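Peptidase S15/CocE/NonD (Thaumarchaeota archaeon SCGC AB-539-E09, PDB 4PF1) probably works as an S15-family serine aminopeptidase with an alpha/beta-hydrolase catalytic domain, removing residues from the N-terminal end of peptides. Local coordinates at residues 154-159 with 358-363; 434-439 with 468-473; 504-509 with 578-583. All coordinates share one frame; numbering follows the deposited sequence.

Contact 1 of 3, residues 154-159 with 358-363; sequences RVAAIG and PFLDHY
Leu360 lays one branch of its fork against Ala156: its CD2 lies 3.8 Å from Ala156 CB, methyl to methyl across the gap between helix and strand. The same CD2 just reaches the next inward-facing residue of the strand, at 4.5 Å from CG2 of Ile158. With CG anti to its carbonyl carbon (chi1 -64°), Leu360 reaches out from the helix toward the strand, while Tyr99 touches its side chain as well. The strand supplies every second residue, Arg154, Ala156 and Ile158, and the small alanine in the middle leaves room for Leu360 between helix and strand, the two axes approaching to 9.7 Å at 154° between their directions.

At the far end the contact turns polar. Arg154 runs out extended, and its NH1 donates a weak bond, bent to 138°, to the carbonyl O of Tyr363 at 3.4 Å, meeting it obliquely to the guanidinium plane. The stronger partner of NH1 is Asp366, just past the helix end, so the positive group sits where a helix C terminus is likely to welcome it. Phe359, one turn before Tyr363, leans on Ala180 and Val182 of the neighbouring strand 178-184. A helix laid nearly antiparallel over the central parallel strands is the layered packing of the alpha/beta-hydrolase fold, in which strand 154-160 leads to the probable nucleophilic serine.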
# COMPACT_ATOMS: atom_id res chain seq x y z
N ARG A 154 -45.15 -9.24 12.50
CA ARG A 154 -44.14 -10.26 12.81
C ARG A 154 -42.77 -9.60 13.01
O ARG A 154 -42.42 -8.69 12.26
CB ARG A 154 -44.08 -11.33 11.70
CG ARG A 154 -45.39 -12.09 11.51
CD ARG A 154 -45.19 -13.26 10.59
NE ARG A 154 -46.46 -13.87 10.19
CZ ARG A 154 -46.56 -14.93 9.40
NH1 ARG A 154 -45.46 -15.53 8.93
NH2 ARG A 154 -47.75 -15.42 9.08
N VAL A 155 -42.03 -10.03 14.05
CA VAL A 155 -40.74 -9.44 14.41
C VAL A 155 -39.67 -10.53 14.58
O VAL A 155 -39.96 -11.63 15.05
CB VAL A 155 -40.86 -8.58 15.72
CG1 VAL A 155 -39.51 -8.00 16.15
CG2 VAL A 155 -41.90 -7.47 15.56
N ALA A 156 -38.42 -10.20 14.19
CA ALA A 156 -37.25 -11.04 14.41
C ALA A 156 -36.16 -10.20 15.04
O ALA A 156 -36.05 -9.01 14.74
CB ALA A 156 -36.77 -11.64 13.10
N ALA A 157 -35.37 -10.80 15.95
CA ALA A 157 -34.28 -10.10 16.60
C ALA A 157 -32.94 -10.66 16.13
O ALA A 157 -32.74 -11.87 16.15
CB ALA A 157 -34.40 -10.20 18.11
N ILE A 158 -32.05 -9.78 15.64
CA ILE A 158 -30.72 -10.17 15.16
C ILE A 158 -29.67 -9.22 15.75
O ILE A 158 -30.01 -8.10 16.17
CB ILE A 158 -30.64 -10.26 13.59
CG1 ILE A 158 -30.48 -8.86 12.93
CG2 ILE A 158 -31.83 -11.05 13.00
CD1 ILE A 158 -30.07 -8.89 11.43
N GLY A 159 -28.41 -9.66 15.78
CA GLY A 159 -27.32 -8.87 16.31
C GLY A 159 -26.14 -9.70 16.79
O GLY A 159 -26.29 -10.88 17.08
N PRO A 358 -33.33 -16.75 3.91
CA PRO A 358 -34.42 -17.72 3.74
C PRO A 358 -34.99 -18.21 5.09
O PRO A 358 -36.18 -18.49 5.17
CB PRO A 358 -33.76 -18.86 2.96
CG PRO A 358 -32.58 -18.24 2.30
CD PRO A 358 -32.08 -17.25 3.31
N PHE A 359 -34.13 -18.27 6.14
CA PHE A 359 -34.56 -18.62 7.50
C PHE A 359 -35.59 -17.60 7.99
O PHE A 359 -36.69 -17.98 8.40
CB PHE A 359 -33.33 -18.67 8.45
CG PHE A 359 -33.64 -18.76 9.94
CD1 PHE A 359 -33.94 -19.98 10.53
CD2 PHE A 359 -33.58 -17.63 10.74
CE1 PHE A 359 -34.20 -20.07 11.90
CE2 PHE A 359 -33.84 -17.72 12.12
CZ PHE A 359 -34.16 -18.93 12.68
N LEU A 360 -35.25 -16.29 7.89
CA LEU A 360 -36.11 -15.18 8.30
C LEU A 360 -37.37 -15.09 7.44
O LEU A 360 -38.46 -14.94 7.99
CB LEU A 360 -35.35 -13.84 8.26
CG LEU A 360 -34.17 -13.68 9.22
CD1 LEU A 360 -33.38 -12.43 8.91
CD2 LEU A 360 -34.62 -13.67 10.68
N ASP A 361 -37.23 -15.21 6.10
CA ASP A 361 -38.35 -15.12 5.17
C ASP A 361 -39.40 -16.20 5.42
O ASP A 361 -40.59 -15.92 5.30
CB ASP A 361 -37.87 -15.17 3.71
CG ASP A 361 -37.21 -13.90 3.23
OD1 ASP A 361 -37.62 -12.80 3.68
OD2 ASP A 361 -36.33 -13.99 2.35
N HIS A 362 -38.97 -17.42 5.83
CA HIS A 362 -39.91 -18.50 6.12
C HIS A 362 -40.79 -18.19 7.34
O HIS A 362 -42.00 -18.36 7.27
CB HIS A 362 -39.19 -19.85 6.31
CG HIS A 362 -40.08 -20.92 6.87
ND1 HIS A 362 -41.16 -21.40 6.16
CD2 HIS A 362 -40.07 -21.49 8.10
CE1 HIS A 362 -41.76 -22.27 6.96
NE2 HIS A 362 -41.14 -22.37 8.13
N TYR A 363 -40.18 -17.75 8.46
CA TYR A 363 -40.91 -17.49 9.70
C TYR A 363 -41.61 -16.12 9.72
O TYR A 363 -42.53 -15.93 10.52
CB TYR A 363 -39.98 -17.61 10.92
CG TYR A 363 -39.49 -19.02 11.18
CD1 TYR A 363 -40.35 -20.02 11.63
CD2 TYR A 363 -38.14 -19.35 11.03
CE1 TYR A 363 -39.90 -21.31 11.87
CE2 TYR A 363 -37.68 -20.64 11.27
CZ TYR A 363 -38.56 -21.62 11.70
OH TYR A 363 -38.11 -22.89 11.95

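Contact 2 of 3, residues 434-439 with 468-473; sequences KPVPYR and TDVLVW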
# COMPACT_ATOMS: atom_id res chain seq x y z
N LYS A 434 9.47 -10.24 32.40
CA LYS A 434 9.54 -10.29 30.94
C LYS A 434 8.37 -11.15 30.39
O LYS A 434 8.60 -12.26 29.91
CB LYS A 434 10.91 -10.84 30.48
CG LYS A 434 12.02 -9.82 30.52
CD LYS A 434 13.35 -10.45 30.17
CE LYS A 434 14.42 -9.42 29.94
NZ LYS A 434 15.77 -10.02 29.97
N PRO A 435 7.10 -10.69 30.49
CA PRO A 435 5.99 -11.52 29.99
C PRO A 435 6.03 -11.68 28.47
O PRO A 435 6.49 -10.78 27.76
CB PRO A 435 4.74 -10.76 30.44
CG PRO A 435 5.18 -9.35 30.60
CD PRO A 435 6.61 -9.40 31.04
N VAL A 436 5.58 -12.83 27.99
CA VAL A 436 5.53 -13.14 26.56
C VAL A 436 4.47 -12.23 25.88
O VAL A 436 3.31 -12.24 26.30
CB VAL A 436 5.26 -14.65 26.30
CG1 VAL A 436 5.33 -14.97 24.81
CG2 VAL A 436 6.22 -15.54 27.08
N PRO A 437 4.85 -11.43 24.86
CA PRO A 437 3.83 -10.59 24.19
C PRO A 437 2.88 -11.45 23.35
O PRO A 437 3.34 -12.32 22.60
CB PRO A 437 4.67 -9.63 23.35
CG PRO A 437 5.94 -10.35 23.08
CD PRO A 437 6.18 -11.28 24.23
N TYR A 438 1.54 -11.26 23.53
CA TYR A 438 0.52 -12.06 22.82
C TYR A 438 0.60 -11.83 21.30
O TYR A 438 0.19 -12.69 20.52
CB TYR A 438 -0.90 -11.77 23.36
CG TYR A 438 -1.61 -10.56 22.79
CD1 TYR A 438 -1.19 -9.27 23.10
CD2 TYR A 438 -2.79 -10.70 22.06
CE1 TYR A 438 -1.86 -8.15 22.62
CE2 TYR A 438 -3.48 -9.58 21.59
CZ TYR A 438 -3.02 -8.31 21.87
OH TYR A 438 -3.71 -7.21 21.41
N ARG A 439 1.16 -10.68 20.91
CA ARG A 439 1.42 -10.31 19.52
C ARG A 439 2.76 -9.64 19.45
O ARG A 439 3.30 -9.25 20.49
CB ARG A 439 0.34 -9.35 19.01
CG ARG A 439 -1.05 -9.92 18.92
CD ARG A 439 -1.93 -8.98 18.14
NE ARG A 439 -1.84 -9.26 16.70
CZ ARG A 439 -2.32 -8.46 15.76
NH1 ARG A 439 -2.91 -7.31 16.08
NH2 ARG A 439 -2.22 -8.79 14.48
N THR A 468 12.98 -18.87 24.64
CA THR A 468 13.41 -19.87 25.64
C THR A 468 12.36 -20.07 26.74
O THR A 468 12.39 -21.09 27.42
CB THR A 468 14.77 -19.51 26.23
OG1 THR A 468 14.75 -18.16 26.69
CG2 THR A 468 15.91 -19.71 25.24
N ASP A 469 11.42 -19.10 26.90
CA ASP A 469 10.34 -19.19 27.90
C ASP A 469 9.04 -19.75 27.27
O ASP A 469 7.94 -19.54 27.79
CB ASP A 469 10.10 -17.81 28.58
CG ASP A 469 9.74 -16.67 27.64
OD1 ASP A 469 9.85 -16.85 26.40
OD2 ASP A 469 9.40 -15.58 28.14
N VAL A 470 9.18 -20.49 26.14
CA VAL A 470 8.07 -21.11 25.40
C VAL A 470 8.48 -22.54 25.01
O VAL A 470 9.62 -22.76 24.61
CB VAL A 470 7.66 -20.26 24.14
CG1 VAL A 470 6.56 -20.95 23.32
CG2 VAL A 470 7.24 -18.84 24.51
N LEU A 471 7.55 -23.51 25.15
CA LEU A 471 7.81 -24.90 24.75
C LEU A 471 7.17 -25.16 23.41
O LEU A 471 6.09 -24.63 23.14
CB LEU A 471 7.32 -25.90 25.79
CG LEU A 471 8.01 -25.90 27.16
CD1 LEU A 471 7.40 -26.94 28.05
CD2 LEU A 471 9.53 -26.12 27.04
N VAL A 472 7.84 -25.93 22.55
CA VAL A 472 7.35 -26.21 21.20
C VAL A 472 7.44 -27.71 20.88
O VAL A 472 8.44 -28.36 21.20
CB VAL A 472 8.11 -25.37 20.12
CG1 VAL A 472 7.43 -25.47 18.76
CG2 VAL A 472 8.25 -23.90 20.53
N TRP A 473 6.38 -28.26 20.25
CA TRP A 473 6.30 -29.64 19.76
C TRP A 473 5.64 -29.63 18.39
O TRP A 473 4.69 -28.88 18.19
CB TRP A 473 5.51 -30.54 20.72
CG TRP A 473 6.06 -30.60 22.12
CD1 TRP A 473 7.03 -31.44 22.59
CD2 TRP A 473 5.63 -29.82 23.24
NE1 TRP A 473 7.23 -31.23 23.93
CE2 TRP A 473 6.38 -30.23 24.36
CE3 TRP A 473 4.65 -28.82 23.41
CZ2 TRP A 473 6.21 -29.67 25.63
CZ3 TRP A 473 4.48 -28.26 24.67
CH2 TRP A 473 5.24 -28.70 25.76
O HOH W 1 8.79 -14.91 30.69
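Val436 and Asp469 carry this contact, with Val470 adding a smaller share. The CG2 methyl of Val436 lies above the carboxylate plane of Asp469 but well out beyond its oxygen end, 3.4 Å from OD2 and 3.7 Å from CG of Asp469. The two side chains run past one another, pointing opposite ways. Asp469 has CG tucked between its own backbone N and carbonyl carbon (chi1 57°), which swings the carboxylate across to the 434-439 loop. Beside it, the CG2 atoms of Val436 and Val470 meet at 4.3 Å, a looser apolar touch that carries the contact on toward strand 471-474.

The polar link is indirect. Water 1 lies 2.7 Å from Asp469 OD2 and 2.8 Å from Lys434 O, spanning two acceptors that are themselves 3.8 Å apart. OD1 of Asp469 is taken by a salt bridge to Arg467, which, with the water on OD2, probably limits the rotation of the carboxylate. Lys434 sends its amine the other way, to Val470 O of the second subunit, and the same bond is made in return. The backbone N of Val436 is held by Ser579 OG. The water thus sits between two oxygens that do not bond each other, while the charge of the aspartate is probably balanced by its arginine neighbour, all close to a subunit interface.

Contact 3 of 3, residues 504-509 with 578-583; sequences VVKIID and SSWFPL
Two unusual torsions set Trp580 in place: chi1 at -126° is almost eclipsed, and chi2 at -1° lines CD1 up with CA, which turns a face of the indole to Val504. Val504 answers with CG1 anti to its backbone N, which points that methyl straight at the ring. The result is a CH-pi contact: CG1 of Val504 sits 3.5 Å from the centroid of the six-membered ring of Trp580, only 9° off the ring normal. It is 3.6 Å from CE2 of Trp580, a shared atom of the two fused rings. The second branch lies between the indole and the backbone, CG2 of Val504 being 4.1 Å from Ser579 O, an oxygen that also accepts from Gln577 NE2.

Two residues further along the strand, Lys506 runs alongside the indole, pointing the opposite way, with its chain extended beyond CG. Its CE comes within 4.0 Å of NE1 of Trp580, approaching obliquely. The amine itself goes on to a cluster of glutamine oxygens, OE1 of Gln461, Gln575 and Gln577, which grip the buried NZ. Ala530 of strand 525-534 and Tyr438 also touch the indole. With an alanine here instead of Trp580, the Val504 CG1 methyl would probably lose the aromatic face beneath it, and the Lys506 chain a neighbour along its length.

The segment 578-583 leaves strand 571-577, which pairs with strand 502-510, and so folds back over its own neighbour in the four-stranded sheet of the C-terminal non-catalytic domain. Chemically, dispersion between an aliphatic strand face and a broad aromatic does the holding, while the three glutamine side-chain oxygens accept from the lysine's amine and probably offset part of its positive charge.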
# COMPACT_ATOMS: atom_id res chain seq x y z
N VAL A 504 -0.87 -21.34 28.89
CA VAL A 504 -1.36 -21.03 27.55
C VAL A 504 -1.07 -22.23 26.65
O VAL A 504 0.08 -22.67 26.57
CB VAL A 504 -0.72 -19.73 26.98
CG1 VAL A 504 -1.25 -19.42 25.58
CG2 VAL A 504 -0.91 -18.55 27.91
N VAL A 505 -2.11 -22.78 26.00
CA VAL A 505 -1.95 -23.90 25.08
C VAL A 505 -2.39 -23.44 23.69
O VAL A 505 -3.50 -22.95 23.54
CB VAL A 505 -2.70 -25.19 25.54
CG1 VAL A 505 -2.52 -26.33 24.53
CG2 VAL A 505 -2.24 -25.64 26.93
N LYS A 506 -1.50 -23.59 22.69
CA LYS A 506 -1.80 -23.20 21.31
C LYS A 506 -1.72 -24.38 20.35
O LYS A 506 -0.75 -25.14 20.40
CB LYS A 506 -0.83 -22.12 20.80
CG LYS A 506 -0.60 -20.93 21.71
CD LYS A 506 0.39 -20.01 21.03
CE LYS A 506 1.06 -19.08 21.98
NZ LYS A 506 2.32 -18.53 21.41
N ILE A 507 -2.71 -24.51 19.45
CA ILE A 507 -2.68 -25.49 18.36
C ILE A 507 -2.36 -24.70 17.09
O ILE A 507 -3.00 -23.68 16.83
CB ILE A 507 -3.99 -26.33 18.23
CG1 ILE A 507 -4.12 -27.32 19.40
CG2 ILE A 507 -4.05 -27.07 16.87
CD1 ILE A 507 -5.46 -27.89 19.55
N ILE A 508 -1.36 -25.15 16.35
CA ILE A 508 -0.89 -24.42 15.18
C ILE A 508 -0.79 -25.33 13.95
O ILE A 508 -0.40 -26.50 14.05
CB ILE A 508 0.50 -23.78 15.52
CG1 ILE A 508 0.34 -22.55 16.45
CG2 ILE A 508 1.33 -23.43 14.28
CD1 ILE A 508 1.36 -22.51 17.59
N ASP A 509 -1.13 -24.76 12.77
CA ASP A 509 -0.92 -25.41 11.50
C ASP A 509 0.33 -24.80 10.89
O ASP A 509 0.32 -23.62 10.53
CB ASP A 509 -2.15 -25.25 10.57
CG ASP A 509 -2.00 -25.90 9.19
OD1 ASP A 509 -0.88 -25.87 8.64
OD2 ASP A 509 -3.00 -26.38 8.65
N SER A 578 3.55 -19.35 29.66
CA SER A 578 2.95 -19.00 30.96
C SER A 578 2.46 -17.53 31.06
O SER A 578 2.09 -17.08 32.15
CB SER A 578 3.93 -19.30 32.09
OG SER A 578 4.02 -20.69 32.32
N SER A 579 2.43 -16.81 29.93
CA SER A 579 1.95 -15.43 29.86
C SER A 579 1.48 -15.10 28.44
O SER A 579 1.96 -15.71 27.48
CB SER A 579 3.01 -14.44 30.32
OG SER A 579 4.25 -14.61 29.65
N TRP A 580 0.52 -14.17 28.33
CA TRP A 580 -0.12 -13.71 27.08
C TRP A 580 -0.47 -12.24 27.29
O TRP A 580 -1.63 -11.88 27.47
CB TRP A 580 -1.38 -14.57 26.83
CG TRP A 580 -1.47 -15.24 25.50
CD1 TRP A 580 -0.59 -15.18 24.46
CD2 TRP A 580 -2.55 -16.07 25.05
NE1 TRP A 580 -1.04 -15.92 23.39
CE2 TRP A 580 -2.25 -16.47 23.72
CE3 TRP A 580 -3.75 -16.52 25.63
CZ2 TRP A 580 -3.10 -17.31 22.99
CZ3 TRP A 580 -4.59 -17.35 24.90
CH2 TRP A 580 -4.27 -17.72 23.59
N PHE A 581 0.57 -11.39 27.31
CA PHE A 581 0.53 -9.99 27.73
C PHE A 581 0.57 -8.98 26.55
O PHE A 581 1.21 -9.27 25.54
CB PHE A 581 1.75 -9.77 28.65
CG PHE A 581 1.69 -8.58 29.56
CD1 PHE A 581 0.92 -8.61 30.72
CD2 PHE A 581 2.40 -7.42 29.27
CE1 PHE A 581 0.84 -7.50 31.56
CE2 PHE A 581 2.32 -6.30 30.11
CZ PHE A 581 1.54 -6.36 31.26
N PRO A 582 -0.08 -7.78 26.63
CA PRO A 582 -0.83 -7.21 27.77
C PRO A 582 -2.32 -7.56 27.80
O PRO A 582 -3.01 -7.12 28.72
CB PRO A 582 -0.63 -5.71 27.58
CG PRO A 582 -0.59 -5.53 26.09
CD PRO A 582 0.02 -6.81 25.53
N LEU A 583 -2.83 -8.32 26.80
CA LEU A 583 -4.24 -8.73 26.73
C LEU A 583 -4.67 -9.35 28.06
O LEU A 583 -5.65 -8.91 28.64
CB LEU A 583 -4.48 -9.72 25.56
CG LEU A 583 -5.91 -10.27 25.36
CD1 LEU A 583 -6.97 -9.15 25.33
CD2 LEU A 583 -6.00 -11.10 24.10

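How the contacts relate
From the N terminus, contact 1 closes first: its loop leaves strand 154-160 and returns on helix 347-365, taking in strands 178-184, 287-292 and 319-324 of the large mixed sheet. The other two follow in the C-terminal non-catalytic domain. Contact 2 closes a short loop through helix 462-465; contact 3 closes a longer one through strands 525-534 to 571-577. All three are in series, none inside or crossing another. Contact 1 stands apart, its centre 46 Å from that of contact 2, on the opposite side of the chain's centre. Contacts 2 and 3 adjoin, centres 8 Å apart, joined by Tyr438 N bonding Phe581 O at 2.9 Å, and both reach the same four-stranded sheet.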